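Local coordinates for protein alcohol dehydrogenase IV (Corynebacterium glutamicum, PDB 3IV7) that probably acts as an NAD-dependent maleylacetate reductase of the iron-containing alcohol dehydrogenase family, at residues L103-A108 / L145-E150; H246-T251 / A319-V324; A269-D274 / N332-V337. One frame throughout, in Å; residues are numbered along the deposited sequence.

Contact 1. Residues L103-A108 / L145-E150; sequences LAKAIA and LKVLPE
K105 and V147 meet in a buried helix-to-loop contact with no hydrogen bond across it. The helix 98-111 joins strand 91-96 to strand 115-119 in a right-handed beta-alpha-beta crossover of the parallel sheet, and the facing 145-150 runs from a short 3-10 turn into strand 151-154. The backbones come close, K105 CA to V147 CA being 4.7 Å, and the two side chains cross at about a right angle. K105 CB lies 3.8 Å from V147 CB. Beyond it the lysine chain runs extended past the loop, with CG 3.3 Å and CE 3.5 Å from V147 O, so the methylenes rather than the amine make this contact. Valine's chi1 of -46° sets CG1 beside its own backbone N, where that methyl rests 3.6 Å from K105 O; CG2 approaches the outer methylenes of the lysine. The amine is carried past the contact to S125 OG, T128 OG1 and V130 O, three hydrogen-bond partners that would satisfy a buried lysine and fix the rotation of its end. One turn further along the helix, A108 CB packs against K146 O at 3.5 Å. In return, K146 bends at chi3 and chi4, and its CE comes 3.4 Å from A108 O. The K146 amine is salt-bridged to D144 and makes a weak bond to M109 O, so the lysine follows the carbonyl side of the helix near its end. P149 adds a slighter touch, its CD 4.3 Å from K105 CE. Around the contact, A104, A108 and P149 all lean on I115 of strand 115-119, while L103, A106 and I107 pack on helix 74-86, and L103 and I107 also reach strand 40-43.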
# COMPACT_ATOMS: atom_id res chain seq x y z
N LEU A 103 -14.49 10.43 17.21
CA LEU A 103 -15.93 10.41 17.41
C LEU A 103 -16.65 9.85 16.18
O LEU A 103 -17.61 9.08 16.32
CB LEU A 103 -16.45 11.81 17.77
CG LEU A 103 -17.95 11.90 18.12
CD1 LEU A 103 -18.30 11.00 19.30
CD2 LEU A 103 -18.41 13.37 18.39
N ALA A 104 -16.18 10.19 14.99
CA ALA A 104 -16.78 9.66 13.77
C ALA A 104 -16.63 8.15 13.79
O ALA A 104 -17.57 7.43 13.50
CB ALA A 104 -16.11 10.28 12.51
N LYS A 105 -15.47 7.67 14.23
CA LYS A 105 -15.23 6.25 14.32
C LYS A 105 -16.19 5.61 15.33
O LYS A 105 -16.75 4.55 15.08
CB LYS A 105 -13.78 5.98 14.74
CG LYS A 105 -12.72 6.20 13.63
CD LYS A 105 -11.33 5.90 14.18
CE LYS A 105 -10.32 5.66 13.07
NZ LYS A 105 -8.97 5.41 13.60
N ALA A 106 -16.35 6.24 16.49
CA ALA A 106 -17.24 5.70 17.50
C ALA A 106 -18.67 5.53 16.93
O ALA A 106 -19.33 4.52 17.19
CB ALA A 106 -17.23 6.55 18.75
N ILE A 107 -19.10 6.48 16.11
CA ILE A 107 -20.43 6.40 15.48
C ILE A 107 -20.51 5.24 14.50
O ILE A 107 -21.48 4.51 14.48
CB ILE A 107 -20.82 7.70 14.73
CG1 ILE A 107 -20.87 8.88 15.70
CG2 ILE A 107 -22.23 7.53 14.08
CD1 ILE A 107 -20.99 10.27 14.99
N ALA A 108 -19.47 5.09 13.67
CA ALA A 108 -19.43 3.99 12.70
C ALA A 108 -19.43 2.60 13.36
O ALA A 108 -19.91 1.64 12.78
CB ALA A 108 -18.22 4.15 11.81
N LEU A 145 -12.90 -2.95 11.32
CA LEU A 145 -12.80 -2.42 9.91
C LEU A 145 -13.81 -1.31 9.62
O LEU A 145 -13.54 -0.42 8.83
CB LEU A 145 -12.97 -3.54 8.87
CG LEU A 145 -12.88 -3.09 7.37
CD1 LEU A 145 -11.47 -2.45 7.02
CD2 LEU A 145 -13.23 -4.27 6.39
N LYS A 146 -14.98 -1.36 10.26
CA LYS A 146 -16.01 -0.33 10.03
C LYS A 146 -15.58 1.04 10.46
O LYS A 146 -16.17 2.00 10.03
CB LYS A 146 -17.33 -0.67 10.75
CG LYS A 146 -17.90 -2.01 10.40
CD LYS A 146 -19.39 -2.14 10.78
CE LYS A 146 -19.66 -1.71 12.18
NZ LYS A 146 -18.81 -2.43 13.15
N VAL A 147 -14.53 1.16 11.32
CA VAL A 147 -14.11 2.47 11.74
C VAL A 147 -13.08 3.12 10.82
O VAL A 147 -12.81 4.29 10.95
CB VAL A 147 -13.66 2.54 13.20
CG1 VAL A 147 -14.66 1.81 14.05
CG2 VAL A 147 -12.24 1.98 13.39
N LEU A 148 -12.53 2.37 9.88
CA LEU A 148 -11.58 2.93 8.93
C LEU A 148 -12.34 3.87 7.98
O LEU A 148 -13.27 3.45 7.33
CB LEU A 148 -10.92 1.81 8.09
CG LEU A 148 -9.94 2.28 7.01
CD1 LEU A 148 -8.68 2.90 7.66
CD2 LEU A 148 -9.57 1.08 6.06
N PRO A 149 -11.93 5.15 7.90
CA PRO A 149 -12.67 5.99 6.96
C PRO A 149 -12.51 5.47 5.53
O PRO A 149 -11.42 5.04 5.14
CB PRO A 149 -12.01 7.36 7.12
CG PRO A 149 -11.52 7.38 8.55
CD PRO A 149 -11.18 5.95 8.90
N GLU A 150 -13.58 5.47 4.79
CA GLU A 150 -13.54 5.00 3.42
C GLU A 150 -12.79 5.95 2.52
O GLU A 150 -12.20 5.54 1.53
CB GLU A 150 -14.93 4.80 2.88
CG GLU A 150 -15.61 3.64 3.45
CD GLU A 150 -16.94 3.37 2.80
OE1 GLU A 150 -17.30 4.07 1.83
OE2 GLU A 150 -17.62 2.46 3.28

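Contact 2. Residues H246-T251 / A319-V324; sequences HTLGGT and AEAVDV
T247 and V324 lie at the centre of the first shell, sliding past each other in opposite directions. V324 CG1 lies 3.5 Å from T247 OG1 and 3.9 Å from T247 CG2, so the valine methyl touches both branches of the threonine. The threonine methyl, anti to its own backbone N (OG1 at chi1 -63°), also comes 3.7 Å from A321 O. L248 CD2 closes on A321 CB at 4.3 Å, a thin apolar touch on the more enclosed side. On the exposed side T251 CG2 stands 3.4 Å from E320 OE2. E320 reaches there because CG is anti to the backbone N and the chain stays extended to CD (chi2 -179°); it crosses T251 obliquely, oxygen to methyl, without a hydrogen bond.

The residues sit on helices 240-250 and 318-326 of the all-helical C-terminal part of this iron-containing alcohol dehydrogenase; the axes of the short segments pass 9.8 Å apart, their directions at 122°. The nearest backbone approach is T247 CA to A321 CA, 6.3 Å. T325, one residue beyond V324, ties the pair together: its hydroxyl is hydrogen-bonded to T247 OG1 and to A321 O. Further out, L248 packs on F313 and on V263 of helix 256-271, A321 reaches L346 of helix 339-351, and F252 lies against E320 and A321.

Chemically, then, the interface is mostly methyl contact, with a glutamate oxygen against a threonine methyl at the exposed edge. Its polar link comes from T325, which satisfies the T247 hydroxyl while T247 CG2 lies against A321 and V324.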
# COMPACT_ATOMS: atom_id res chain seq x y z
N HIS A 246 0.20 4.67 25.20
CA HIS A 246 -1.18 4.38 25.55
C HIS A 246 -1.34 4.45 27.09
O HIS A 246 -2.25 5.08 27.56
CB HIS A 246 -1.59 2.99 25.01
CG HIS A 246 -3.04 2.66 25.20
ND1 HIS A 246 -3.48 1.63 26.02
CD2 HIS A 246 -4.16 3.20 24.65
CE1 HIS A 246 -4.79 1.55 25.95
NE2 HIS A 246 -5.23 2.50 25.14
N THR A 247 -0.43 3.82 27.82
CA THR A 247 -0.42 3.90 29.30
C THR A 247 -0.28 5.35 29.78
O THR A 247 -1.03 5.79 30.65
CB THR A 247 0.75 3.11 29.90
OG1 THR A 247 0.62 1.72 29.60
CG2 THR A 247 0.83 3.29 31.44
N LEU A 248 0.66 6.10 29.19
CA LEU A 248 0.92 7.46 29.66
C LEU A 248 -0.28 8.39 29.37
O LEU A 248 -0.62 9.23 30.19
CB LEU A 248 2.23 8.03 29.08
CG LEU A 248 3.57 7.38 29.54
CD1 LEU A 248 4.78 8.03 28.85
CD2 LEU A 248 3.74 7.46 31.05
N GLY A 249 -0.94 8.18 28.23
CA GLY A 249 -2.14 8.96 27.86
C GLY A 249 -3.38 8.50 28.63
O GLY A 249 -4.18 9.31 29.06
N GLY A 250 -3.50 7.20 28.83
CA GLY A 250 -4.68 6.62 29.45
C GLY A 250 -4.70 6.76 30.95
O GLY A 250 -5.65 7.29 31.52
N THR A 251 -3.62 6.34 31.58
CA THR A 251 -3.55 6.29 33.02
C THR A 251 -3.09 7.60 33.64
O THR A 251 -3.54 7.96 34.72
CB THR A 251 -2.59 5.20 33.45
OG1 THR A 251 -2.93 3.97 32.79
CG2 THR A 251 -2.63 5.01 34.98
N ALA A 319 6.76 3.34 38.38
CA ALA A 319 6.47 1.96 38.82
C ALA A 319 5.09 1.49 38.30
O ALA A 319 4.94 0.37 37.83
CB ALA A 319 6.55 1.85 40.36
N GLU A 320 4.09 2.36 38.39
CA GLU A 320 2.75 2.04 37.93
C GLU A 320 2.71 1.95 36.38
O GLU A 320 2.11 1.02 35.82
CB GLU A 320 1.77 3.09 38.41
CG GLU A 320 0.31 2.85 37.97
CD GLU A 320 -0.64 3.95 38.45
OE1 GLU A 320 -0.16 4.89 39.15
OE2 GLU A 320 -1.85 3.89 38.13
N ALA A 321 3.33 2.93 35.71
CA ALA A 321 3.35 2.92 34.28
C ALA A 321 3.90 1.59 33.82
O ALA A 321 3.39 1.00 32.87
CB ALA A 321 4.21 4.09 33.72
N VAL A 322 4.99 1.18 34.45
CA VAL A 322 5.65 -0.07 34.14
C VAL A 322 4.76 -1.26 34.43
O VAL A 322 4.62 -2.17 33.59
CB VAL A 322 6.93 -0.20 34.91
CG1 VAL A 322 7.43 -1.60 34.84
CG2 VAL A 322 7.96 0.82 34.35
N ASP A 323 4.12 -1.26 35.59
CA ASP A 323 3.11 -2.29 35.93
C ASP A 323 2.10 -2.54 34.84
O ASP A 323 1.86 -3.67 34.48
CB ASP A 323 2.34 -1.92 37.17
CG ASP A 323 2.75 -2.66 38.30
OD1 ASP A 323 2.53 -3.90 38.29
OD2 ASP A 323 3.30 -2.05 39.21
N VAL A 324 1.48 -1.45 34.38
CA VAL A 324 0.43 -1.49 33.40
C VAL A 324 0.88 -1.86 31.99
O VAL A 324 0.11 -2.41 31.20
CB VAL A 324 -0.23 -0.11 33.31
CG1 VAL A 324 -1.16 -0.04 32.10
CG2 VAL A 324 -0.98 0.19 34.61

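Contact 3. Residues A269-D274 / N332-V337; sequences AFNAGD and NNPRPV
N271 OD1 is gripped by two groups of the facing loop: N333 ND2 donates at 2.9 Å in a bent bond, lying in the carbonyl plane on a lone pair, and R335 N adds a weak bond at 3.4 Å. The N271 amide also donates, ND2 to N333 OD1 at 2.7 Å, so the two amides pair reciprocally with their planes 42° apart. N333 ND2 is further bonded to R335 O at 2.7 Å.

R335 runs extended from CG to NE over the face of F270. Its CD sits over the centre of the ring, a CH-pi contact 3.7 Å from the centroid, and the guanidinium stacks offset toward CE1 and CD1, planes 17° apart. NH1 donates to F270 O at 3.0 Å, nearly straight at 164°, and also to L358 O. D274 OD2 comes 3.1 Å from R335 CB, but lies well out of the guanidinium plane. F270 also packs on L345 and L240.

The C-terminal part of helix 256-271 thus meets the loop before helix 339-351 through a reciprocal amide pair, an arginine bond to the F270 carbonyl and a stacked cation; D274 OD2, 4.4 Å from R335 NE, may add electrostatic attraction.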
# COMPACT_ATOMS: atom_id res chain seq x y z
N ALA A 269 16.32 4.40 20.78
CA ALA A 269 17.62 4.13 21.41
C ALA A 269 17.66 2.76 22.04
O ALA A 269 18.64 2.04 21.92
CB ALA A 269 17.93 5.19 22.45
N PHE A 270 16.56 2.41 22.70
CA PHE A 270 16.43 1.15 23.44
C PHE A 270 16.45 -0.08 22.52
O PHE A 270 17.16 -1.04 22.79
CB PHE A 270 15.11 1.18 24.24
CG PHE A 270 14.83 -0.07 25.04
CD1 PHE A 270 15.35 -0.23 26.31
CD2 PHE A 270 13.96 -1.04 24.56
CE1 PHE A 270 15.08 -1.38 27.06
CE2 PHE A 270 13.67 -2.19 25.32
CZ PHE A 270 14.23 -2.35 26.55
N ASN A 271 15.64 -0.05 21.46
CA ASN A 271 15.48 -1.22 20.54
C ASN A 271 16.46 -1.33 19.37
O ASN A 271 16.61 -2.42 18.79
CB ASN A 271 14.08 -1.21 19.94
CG ASN A 271 13.09 -1.91 20.80
OD1 ASN A 271 13.45 -2.64 21.73
ND2 ASN A 271 11.81 -1.76 20.46
N ALA A 272 17.08 -0.21 18.99
CA ALA A 272 17.86 -0.14 17.74
C ALA A 272 18.88 -1.24 17.61
O ALA A 272 18.89 -1.94 16.62
CB ALA A 272 18.53 1.21 17.60
N GLY A 273 19.73 -1.38 18.61
CA GLY A 273 20.82 -2.38 18.59
C GLY A 273 20.35 -3.81 18.37
O GLY A 273 21.09 -4.64 17.82
N ASP A 274 19.14 -4.12 18.82
CA ASP A 274 18.57 -5.44 18.66
C ASP A 274 17.71 -5.58 17.38
O ASP A 274 17.21 -6.67 17.10
CB ASP A 274 17.74 -5.81 19.90
CG ASP A 274 18.63 -6.18 21.12
OD1 ASP A 274 19.51 -7.05 20.98
OD2 ASP A 274 18.41 -5.62 22.22
N ASN A 332 7.54 -10.23 20.79
CA ASN A 332 8.61 -10.10 19.81
C ASN A 332 9.37 -8.75 19.79
O ASN A 332 10.20 -8.54 18.93
CB ASN A 332 8.08 -10.44 18.40
CG ASN A 332 7.32 -9.28 17.77
OD1 ASN A 332 6.63 -8.52 18.46
ND2 ASN A 332 7.47 -9.13 16.45
N ASN A 333 9.16 -7.88 20.78
CA ASN A 333 9.97 -6.65 20.82
C ASN A 333 11.46 -7.00 20.69
O ASN A 333 11.93 -7.95 21.30
CB ASN A 333 9.74 -5.87 22.12
CG ASN A 333 10.47 -4.56 22.12
OD1 ASN A 333 10.12 -3.66 21.37
ND2 ASN A 333 11.51 -4.46 22.93
N PRO A 334 12.22 -6.23 19.89
CA PRO A 334 13.62 -6.55 19.65
C PRO A 334 14.47 -6.83 20.92
O PRO A 334 15.18 -7.82 20.95
CB PRO A 334 14.13 -5.32 18.93
CG PRO A 334 12.98 -4.88 18.13
CD PRO A 334 11.72 -5.31 18.86
N ARG A 335 14.44 -5.91 21.89
CA ARG A 335 15.19 -6.06 23.16
C ARG A 335 14.22 -6.55 24.23
O ARG A 335 13.15 -5.99 24.36
CB ARG A 335 15.77 -4.70 23.56
CG ARG A 335 16.74 -4.68 24.77
CD ARG A 335 17.37 -3.32 24.83
NE ARG A 335 18.35 -3.16 25.87
CZ ARG A 335 19.04 -2.04 26.07
NH1 ARG A 335 18.81 -0.96 25.32
NH2 ARG A 335 19.95 -1.98 27.05
N PRO A 336 14.58 -7.60 24.98
CA PRO A 336 13.63 -8.08 25.99
C PRO A 336 13.35 -7.01 27.06
O PRO A 336 14.28 -6.43 27.60
CB PRO A 336 14.33 -9.30 26.60
CG PRO A 336 15.72 -9.37 25.95
CD PRO A 336 15.95 -8.09 25.24
N VAL A 337 12.09 -6.77 27.35
CA VAL A 337 11.71 -5.72 28.24
C VAL A 337 11.50 -6.25 29.65
O VAL A 337 10.74 -7.18 29.86
CB VAL A 337 10.43 -5.06 27.77
CG1 VAL A 337 10.03 -3.92 28.72
CG2 VAL A 337 10.62 -4.53 26.33

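In the fold
Contact 1 belongs to the N-terminal part of the chain, with its parallel sheet, the part that in this family binds the dinucleotide, while contacts 2 and 3 lie in the helical C-terminal part; contact 1 closes before either opens. Its centre is 26 Å from that of contact 2 and 33 Å from that of contact 3, with contacts 1 and 3 on opposite sides of the chain's centre. Contacts 2 and 3 are 19 Å apart by centres, near but not touching. Helices 240-250 and 256-271 follow each other, and each is met by a later segment, 319-324 or 332-337. This alternation joins pieces distant in sequence within the helical part.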